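Local coordinates for putative glycosyl hydrolase (Parabacteroides distasonis, PDB 4QHZ), which is a putative glycosyl hydrolase of the 3-keto-disaccharide hydrolase family that binds magnesium and probably acts on carbohydrates, at residues E164-T176 against T185-V197. Sequence-based numbering, arbitrary orientation.
With EDO (1,2-ethanediol), chain H.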
ATOM      1  N   GLU C 164      35.749  -9.365  -5.266  1.00 23.11           N
ATOM      2  CA  GLU C 164      34.607 -10.258  -5.106  1.00 24.41           C
ATOM      3  C   GLU C 164      33.379  -9.668  -5.785  1.00 22.99           C
ATOM      4  O   GLU C 164      33.373  -8.499  -6.164  1.00 23.84           O
ATOM      5  CB  GLU C 164      34.340 -10.531  -3.622  1.00 25.49           C
ATOM      6  CG  GLU C 164      35.470 -11.300  -2.948  1.00 26.20           C
ATOM      7  CD  GLU C 164      35.217 -11.613  -1.481  1.00 28.05           C
ATOM      8  OE1 GLU C 164      34.109 -11.343  -0.973  1.00 29.04           O
ATOM      9  OE2 GLU C 164      36.143 -12.140  -0.831  1.00 29.97           O
ATOM     10  N   TRP C 165      32.353 -10.488  -5.967  1.00 22.03           N
ATOM     11  CA  TRP C 165      31.188 -10.099  -6.752  1.00 23.47           C
ATOM     12  C   TRP C 165      30.015  -9.744  -5.851  1.00 24.93           C
ATOM     13  O   TRP C 165      29.615 -10.545  -5.003  1.00 24.54           O
ATOM     14  CB  TRP C 165      30.801 -11.217  -7.726  1.00 22.07           C
ATOM     15  CG  TRP C 165      31.761 -11.300  -8.843  1.00 21.27           C
ATOM     16  CD1 TRP C 165      32.887 -12.073  -8.904  1.00 21.96           C
ATOM     17  CD2 TRP C 165      31.739 -10.527 -10.040  1.00 21.89           C
ATOM     18  NE1 TRP C 165      33.555 -11.849 -10.084  1.00 22.16           N
ATOM     19  CE2 TRP C 165      32.872 -10.901 -10.801  1.00 22.29           C
ATOM     20  CE3 TRP C 165      30.868  -9.560 -10.555  1.00 21.04           C
ATOM     21  CZ2 TRP C 165      33.152 -10.342 -12.046  1.00 22.35           C
ATOM     22  CZ3 TRP C 165      31.145  -9.011 -11.799  1.00 20.74           C
ATOM     23  CH2 TRP C 165      32.280  -9.402 -12.528  1.00 21.71           C
ATOM     24  N   ASN C 166      29.486  -8.536  -6.042  1.00 22.93           N
ATOM     25  CA  ASN C 166      28.304  -8.080  -5.317  1.00 23.34           C
ATOM     26  C   ASN C 166      27.059  -8.389  -6.123  1.00 22.49           C
ATOM     27  O   ASN C 166      26.958  -7.995  -7.282  1.00 24.59           O
ATOM     28  CB  ASN C 166      28.395  -6.591  -5.019  1.00 22.88           C
ATOM     29  CG  ASN C 166      29.449  -6.281  -3.983  1.00 25.70           C
ATOM     30  OD1 ASN C 166      29.223  -6.455  -2.787  1.00 25.67           O
ATOM     31  ND2 ASN C 166      30.622  -5.861  -4.438  1.00 26.28           N
ATOM     32  N   VAL C 167      26.135  -9.112  -5.509  1.00 22.54           N
ATOM     33  CA  VAL C 167      24.983  -9.662  -6.207  1.00 21.91           C
ATOM     34  C   VAL C 167      23.746  -8.840  -5.902  1.00 20.50           C
ATOM     35  O   VAL C 167      23.375  -8.697  -4.742  1.00 18.88           O
ATOM     36  CB  VAL C 167      24.739 -11.122  -5.783  1.00 21.27           C
ATOM     37  CG1 VAL C 167      23.521 -11.694  -6.490  1.00 22.48           C
ATOM     38  CG2 VAL C 167      25.969 -11.968  -6.069  1.00 21.15           C
ATOM     39  N   TYR C 168      23.118  -8.295  -6.941  1.00 21.15           N
ATOM     40  CA  TYR C 168      21.841  -7.608  -6.795  1.00 21.58           C
ATOM     41  C   TYR C 168      20.708  -8.474  -7.331  1.00 22.60           C
ATOM     42  O   TYR C 168      20.802  -9.024  -8.435  1.00 23.98           O
ATOM     43  CB  TYR C 168      21.815  -6.274  -7.549  1.00 21.72           C
ATOM     44  CG  TYR C 168      22.400  -5.045  -6.863  1.00 21.11           C
ATOM     45  CD1 TYR C 168      22.874  -5.068  -5.553  1.00 23.11           C
ATOM     46  CD2 TYR C 168      22.429  -3.830  -7.541  1.00 20.94           C
ATOM     47  CE1 TYR C 168      23.384  -3.916  -4.957  1.00 22.24           C
ATOM     48  CE2 TYR C 168      22.925  -2.683  -6.958  1.00 21.11           C
ATOM     49  CZ  TYR C 168      23.394  -2.724  -5.662  1.00 21.34           C
ATOM     50  OH  TYR C 168      23.897  -1.564  -5.104  1.00 19.36           O
ATOM     51  N   ASP C 169      19.645  -8.587  -6.541  1.00 22.94           N
ATOM     52  CA  ASP C 169      18.352  -9.067  -7.023  1.00 22.95           C
ATOM     53  C   ASP C 169      17.348  -7.954  -6.776  1.00 23.84           C
ATOM     54  O   ASP C 169      17.261  -7.423  -5.669  1.00 23.83           O
ATOM     55  CB  ASP C 169      17.953 -10.366  -6.328  1.00 23.21           C
ATOM     56  CG  ASP C 169      18.730 -11.557  -6.855  1.00 24.22           C
ATOM     57  OD1 ASP C 169      18.542 -11.900  -8.040  1.00 26.51           O
ATOM     58  OD2 ASP C 169      19.554 -12.133  -6.107  1.00 25.21           O
ATOM     59  N   ILE C 170      16.617  -7.586  -7.826  1.00 21.96           N
ATOM     60  CA  ILE C 170      15.779  -6.393  -7.827  1.00 21.13           C
ATOM     61  C   ILE C 170      14.377  -6.751  -8.313  1.00 21.54           C
ATOM     62  O   ILE C 170      14.231  -7.400  -9.345  1.00 21.32           O
ATOM     63  CB  ILE C 170      16.375  -5.309  -8.738  1.00 19.98           C
ATOM     64  CG1 ILE C 170      17.706  -4.812  -8.161  1.00 20.12           C
ATOM     65  CG2 ILE C 170      15.396  -4.157  -8.920  1.00 20.83           C
ATOM     66  CD1 ILE C 170      18.523  -3.947  -9.106  1.00 20.91           C
ATOM     67  N   ILE C 171      13.365  -6.352  -7.548  1.00 20.56           N
ATOM     68  CA  ILE C 171      11.976  -6.552  -7.930  1.00 20.99           C
ATOM     69  C   ILE C 171      11.341  -5.178  -8.034  1.00 20.94           C
ATOM     70  O   ILE C 171      11.360  -4.420  -7.065  1.00 26.17           O
ATOM     71  CB  ILE C 171      11.208  -7.414  -6.913  1.00 21.86           C
ATOM     72  CG1 ILE C 171      11.957  -8.727  -6.650  1.00 22.02           C
ATOM     73  CG2 ILE C 171       9.790  -7.685  -7.414  1.00 19.45           C
ATOM     74  CD1 ILE C 171      11.369  -9.561  -5.525  1.00 22.16           C
ATOM     75  N   TYR C 172      10.784  -4.871  -9.204  1.00 19.17           N
ATOM     76  CA  TYR C 172      10.330  -3.528  -9.530  1.00 19.71           C
ATOM     77  C   TYR C 172       8.899  -3.519 -10.053  1.00 20.65           C
ATOM     78  O   TYR C 172       8.537  -4.310 -10.930  1.00 19.67           O
ATOM     79  CB  TYR C 172      11.253  -2.919 -10.581  1.00 20.09           C
ATOM     80  CG  TYR C 172      10.860  -1.533 -11.034  1.00 19.39           C
ATOM     81  CD1 TYR C 172      11.159  -0.415 -10.262  1.00 19.10           C
ATOM     82  CD2 TYR C 172      10.196  -1.339 -12.242  1.00 19.29           C
ATOM     83  CE1 TYR C 172      10.814   0.858 -10.685  1.00 19.60           C
ATOM     84  CE2 TYR C 172       9.837  -0.077 -12.671  1.00 18.72           C
ATOM     85  CZ  TYR C 172      10.150   1.018 -11.895  1.00 19.13           C
ATOM     86  OH  TYR C 172       9.799   2.274 -12.319  1.00 19.49           O
ATOM     87  N   THR C 173       8.104  -2.608  -9.504  1.00 21.01           N
ATOM     88  CA  THR C 173       6.762  -2.335  -9.965  1.00 21.90           C
ATOM     89  C   THR C 173       6.751  -0.924 -10.538  1.00 22.01           C
ATOM     90  O   THR C 173       7.109   0.031  -9.853  1.00 22.49           O
ATOM     91  CB  THR C 173       5.751  -2.454  -8.813  1.00 24.35           C
ATOM     92  OG1 THR C 173       5.880  -3.746  -8.199  1.00 26.96           O
ATOM     93  CG2 THR C 173       4.331  -2.276  -9.311  1.00 26.14           C
ATOM     94  N   ALA C 174       6.348  -0.807 -11.802  1.00 22.48           N
ATOM     95  CA  ALA C 174       6.338   0.472 -12.505  1.00 21.95           C
ATOM     96  C   ALA C 174       5.200   1.354 -12.009  1.00 21.81           C
ATOM     97  O   ALA C 174       4.206   0.847 -11.494  1.00 21.23           O
ATOM     98  CB  ALA C 174       6.209   0.249 -14.004  1.00 22.81           C
ATOM     99  N   PRO C 175       5.351   2.682 -12.148  1.00 20.65           N
ATOM    100  CA  PRO C 175       4.296   3.586 -11.738  1.00 20.98           C
ATOM    101  C   PRO C 175       3.204   3.649 -12.791  1.00 20.79           C
ATOM    102  O   PRO C 175       3.408   3.176 -13.904  1.00 19.18           O
ATOM    103  CB  PRO C 175       5.004   4.933 -11.673  1.00 21.76           C
ATOM    104  CG  PRO C 175       6.044   4.840 -12.734  1.00 21.51           C
ATOM    105  CD  PRO C 175       6.505   3.409 -12.719  1.00 21.95           C
ATOM    106  N   THR C 176       2.051   4.199 -12.414  1.00 21.48           N
ATOM    107  CA  THR C 176       1.053   4.655 -13.368  1.00 21.04           C
ATOM    108  C   THR C 176       0.914   6.166 -13.220  1.00 21.94           C
ATOM    109  O   THR C 176       1.154   6.712 -12.147  1.00 23.63           O
ATOM    110  CB  THR C 176      -0.309   3.976 -13.155  1.00 22.24           C
ATOM    111  OG1 THR C 176      -0.768   4.203 -11.817  1.00 22.52           O
ATOM    112  CG2 THR C 176      -0.208   2.471 -13.414  1.00 21.98           C
ATOM    113  N   THR C 185       0.053   5.997  -9.285  1.00 22.36           N
ATOM    114  CA  THR C 185       0.717   5.116  -8.339  1.00 23.38           C
ATOM    115  C   THR C 185       2.213   5.282  -8.516  1.00 23.62           C
ATOM    116  O   THR C 185       2.704   5.380  -9.641  1.00 25.27           O
ATOM    117  CB  THR C 185       0.338   3.637  -8.541  1.00 23.12           C
ATOM    118  OG1 THR C 185       0.612   3.247  -9.891  1.00 21.74           O
ATOM    119  CG2 THR C 185      -1.137   3.416  -8.238  1.00 23.42           C
ATOM    120  N   HIS C 186       2.933   5.340  -7.404  1.00 24.26           N
ATOM    121  CA  HIS C 186       4.378   5.487  -7.445  1.00 25.56           C
ATOM    122  C   HIS C 186       5.027   4.153  -7.756  1.00 24.06           C
ATOM    123  O   HIS C 186       4.421   3.105  -7.539  1.00 23.16           O
ATOM    124  CB  HIS C 186       4.894   6.012  -6.114  1.00 26.83           C
ATOM    125  CG  HIS C 186       4.523   7.433  -5.854  1.00 29.44           C
ATOM    126  ND1 HIS C 186       5.433   8.462  -5.945  1.00 30.86           N
ATOM    127  CD2 HIS C 186       3.338   8.004  -5.539  1.00 29.80           C
ATOM    128  CE1 HIS C 186       4.827   9.606  -5.686  1.00 31.60           C
ATOM    129  NE2 HIS C 186       3.556   9.354  -5.430  1.00 32.01           N
ATOM    130  N   PRO C 187       6.262   4.183  -8.273  1.00 21.76           N
ATOM    131  CA  PRO C 187       6.963   2.924  -8.448  1.00 20.93           C
ATOM    132  C   PRO C 187       7.384   2.376  -7.101  1.00 20.28           C
ATOM    133  O   PRO C 187       7.582   3.145  -6.156  1.00 20.85           O
ATOM    134  CB  PRO C 187       8.204   3.301  -9.270  1.00 20.86           C
ATOM    135  CG  PRO C 187       8.083   4.758  -9.571  1.00 21.97           C
ATOM    136  CD  PRO C 187       7.122   5.332  -8.579  1.00 21.38           C
ATOM    137  N   THR C 188       7.504   1.060  -7.005  1.00 20.02           N
ATOM    138  CA  THR C 188       8.055   0.437  -5.807  1.00 20.59           C
ATOM    139  C   THR C 188       9.188  -0.498  -6.205  1.00 20.02           C
ATOM    140  O   THR C 188       9.204  -1.025  -7.322  1.00 18.44           O
ATOM    141  CB  THR C 188       6.986  -0.323  -5.000  1.00 20.81           C
ATOM    142  OG1 THR C 188       6.427  -1.367  -5.801  1.00 22.13           O
ATOM    143  CG2 THR C 188       5.876   0.626  -4.553  1.00 22.19           C
ATOM    144  N   VAL C 189      10.128  -0.703  -5.286  1.00 19.13           N
ATOM    145  CA  VAL C 189      11.289  -1.533  -5.567  1.00 18.84           C
ATOM    146  C   VAL C 189      11.788  -2.252  -4.310  1.00 19.25           C
ATOM    147  O   VAL C 189      11.819  -1.680  -3.221  1.00 19.92           O
ATOM    148  CB  VAL C 189      12.418  -0.688  -6.209  1.00 19.50           C
ATOM    149  CG1 VAL C 189      12.929   0.374  -5.240  1.00 19.43           C
ATOM    150  CG2 VAL C 189      13.552  -1.581  -6.692  1.00 18.85           C
ATOM    151  N   THR C 190      12.140  -3.521  -4.481  1.00 18.56           N
ATOM    152  CA  THR C 190      12.857  -4.274  -3.473  1.00 19.69           C
ATOM    153  C   THR C 190      14.245  -4.563  -4.025  1.00 20.51           C
ATOM    154  O   THR C 190      14.383  -4.951  -5.183  1.00 21.45           O
ATOM    155  CB  THR C 190      12.101  -5.572  -3.092  1.00 19.33           C
ATOM    156  OG1 THR C 190      10.939  -5.229  -2.324  1.00 17.81           O
ATOM    157  CG2 THR C 190      12.964  -6.517  -2.268  1.00 20.79           C
ATOM    158  N   VAL C 191      15.269  -4.341  -3.201  1.00 21.96           N
ATOM    159  CA  VAL C 191      16.655  -4.563  -3.592  1.00 21.29           C
ATOM    160  C   VAL C 191      17.335  -5.452  -2.562  1.00 20.58           C
ATOM    161  O   VAL C 191      17.292  -5.168  -1.366  1.00 19.89           O
ATOM    162  CB  VAL C 191      17.436  -3.234  -3.712  1.00 22.98           C
ATOM    163  CG1 VAL C 191      18.893  -3.493  -4.075  1.00 23.64           C
ATOM    164  CG2 VAL C 191      16.797  -2.320  -4.747  1.00 22.43           C
ATOM    165  N   ILE C 192      17.956  -6.526  -3.038  1.00 19.80           N
ATOM    166  CA  ILE C 192      18.662  -7.472  -2.190  1.00 19.90           C
ATOM    167  C   ILE C 192      20.107  -7.547  -2.656  1.00 21.02           C
ATOM    168  O   ILE C 192      20.355  -7.807  -3.828  1.00 23.55           O
ATOM    169  CB  ILE C 192      18.019  -8.877  -2.259  1.00 20.06           C
ATOM    170  CG1 ILE C 192      16.503  -8.800  -2.032  1.00 19.98           C
ATOM    171  CG2 ILE C 192      18.648  -9.819  -1.231  1.00 20.41           C
ATOM    172  CD1 ILE C 192      15.775 -10.108  -2.276  1.00 19.89           C
ATOM    173  N   GLN C 193      21.052  -7.287  -1.752  1.00 22.08           N
ATOM    174  CA  GLN C 193      22.471  -7.331  -2.085  1.00 22.75           C
ATOM    175  C   GLN C 193      23.180  -8.426  -1.303  1.00 22.93           C
ATOM    176  O   GLN C 193      23.188  -8.419  -0.065  1.00 21.68           O
ATOM    177  CB  GLN C 193      23.170  -5.992  -1.814  1.00 22.51           C
ATOM    178  CG  GLN C 193      24.649  -6.035  -2.182  1.00 22.50           C
ATOM    179  CD  GLN C 193      25.389  -4.740  -1.911  1.00 26.07           C
ATOM    180  OE1 GLN C 193      24.789  -3.709  -1.608  1.00 24.76           O
ATOM    181  NE2 GLN C 193      26.713  -4.791  -2.017  1.00 27.04           N
ATOM    182  N   ASN C 194      23.784  -9.355  -2.032  1.00 21.75           N
ATOM    183  CA  ASN C 194      24.452 -10.503  -1.424  1.00 24.11           C
ATOM    184  C   ASN C 194      23.556 -11.191  -0.396  1.00 24.76           C
ATOM    185  O   ASN C 194      24.002 -11.562   0.696  1.00 26.83           O
ATOM    186  CB  ASN C 194      25.781 -10.073  -0.804  1.00 23.21           C
ATOM    187  CG  ASN C 194      26.711  -9.442  -1.822  1.00 24.01           C
ATOM    188  OD1 ASN C 194      26.850  -9.947  -2.939  1.00 22.80           O
ATOM    189  ND2 ASN C 194      27.340  -8.331  -1.454  1.00 25.76           N
ATOM    190  N   GLY C 195      22.289 -11.347  -0.767  1.00 24.44           N
ATOM    191  CA  GLY C 195      21.300 -11.999   0.079  1.00 25.49           C
ATOM    192  C   GLY C 195      20.699 -11.139   1.182  1.00 26.35           C
ATOM    193  O   GLY C 195      19.789 -11.594   1.874  1.00 25.55           O
ATOM    194  N   VAL C 196      21.182  -9.902   1.333  1.00 22.54           N
ATOM    195  CA  VAL C 196      20.703  -8.990   2.365  1.00 21.67           C
ATOM    196  C   VAL C 196      19.746  -7.952   1.779  1.00 22.27           C
ATOM    197  O   VAL C 196      20.089  -7.265   0.818  1.00 22.51           O
ATOM    198  CB  VAL C 196      21.876  -8.269   3.050  1.00 20.61           C
ATOM    199  CG1 VAL C 196      21.381  -7.357   4.166  1.00 22.47           C
ATOM    200  CG2 VAL C 196      22.873  -9.278   3.607  1.00 21.52           C
ATOM    201  N   VAL C 197      18.556  -7.823   2.368  1.00 22.49           N
ATOM    202  CA  VAL C 197      17.573  -6.842   1.902  1.00 22.10           C
ATOM    203  C   VAL C 197      18.045  -5.425   2.231  1.00 21.64           C
ATOM    204  O   VAL C 197      18.266  -5.092   3.397  1.00 21.10           O
ATOM    205  CB  VAL C 197      16.181  -7.030   2.522  1.00 23.81           C
ATOM    206  CG1 VAL C 197      15.213  -5.985   1.980  1.00 26.28           C
ATOM    207  CG2 VAL C 197      15.631  -8.407   2.221  1.00 26.93           C
TER
HETATM  208  C1  EDO H 301      18.384 -13.694  -3.169  1.00 45.96           C
HETATM  209  O1  EDO H 301      19.164 -12.563  -3.570  1.00 50.85           O
HETATM  210  C2  EDO H 301      17.746 -14.309  -4.405  1.00 45.25           C
HETATM  211  O2  EDO H 301      16.764 -15.272  -4.007  1.00 50.35           O
HETATM  212  O   HOH W   1      21.298 -10.721  -3.489  1.00 21.98           O
HETATM  213  O   HOH W   2       8.326  -3.881  -6.149  1.00 25.78           O
HETATM  214  O   HOH W   3       1.625   0.840 -10.191  1.00 37.12           O
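Asp169, Ile171 and Thr173 pair with Ile192, Thr190 and Thr188 through reciprocal N-H...O=C bonds, making residues 165-173 and 188-193 antiparallel neighbours whose axes come within 4.7 Å. The last rung is Asn194: its N-H goes to Val167 O, and with CG beside its own N (chi1 -58°) its side-chain OD1 takes the N-H of Val167 at 2.8 Å. Asn194 and Gly195 form the Asn-Gly pair well suited to the two positive-phi positions of a type I' turn. Asn194 ND2 reaches Asn166 OD1 at 3.0 Å, which also accepts from Arg160 N. Gln193, extended, sends NE2 to that same OD1 from the opposite face, 3.1 Å away, and its CG lies in the plane of the Tyr168 ring, at the edge. An alanine in place of Asn194 would probably leave Val167 N and Ala158 O without these side-chain partners and Asn166 OD1 with one donor fewer. Beta-branched Ile170 and Val189 meet diagonally on the face that carries Tyr168 and Gln193, CG2 to CG2 at 3.9 Å. Pro187 CB packs 3.8 Å from Tyr172 CE1, while Tyr172 OH bonds to Gln124 OE1. Beyond a break at the prolines, Thr176 OG1 and Thr185 OG1 hydrogen-bond at 2.6 Å. This hairpin lies between strands 97-104 and 196-203, Tyr168 and Tyr172 packing against strand 127-131 of the second sheet.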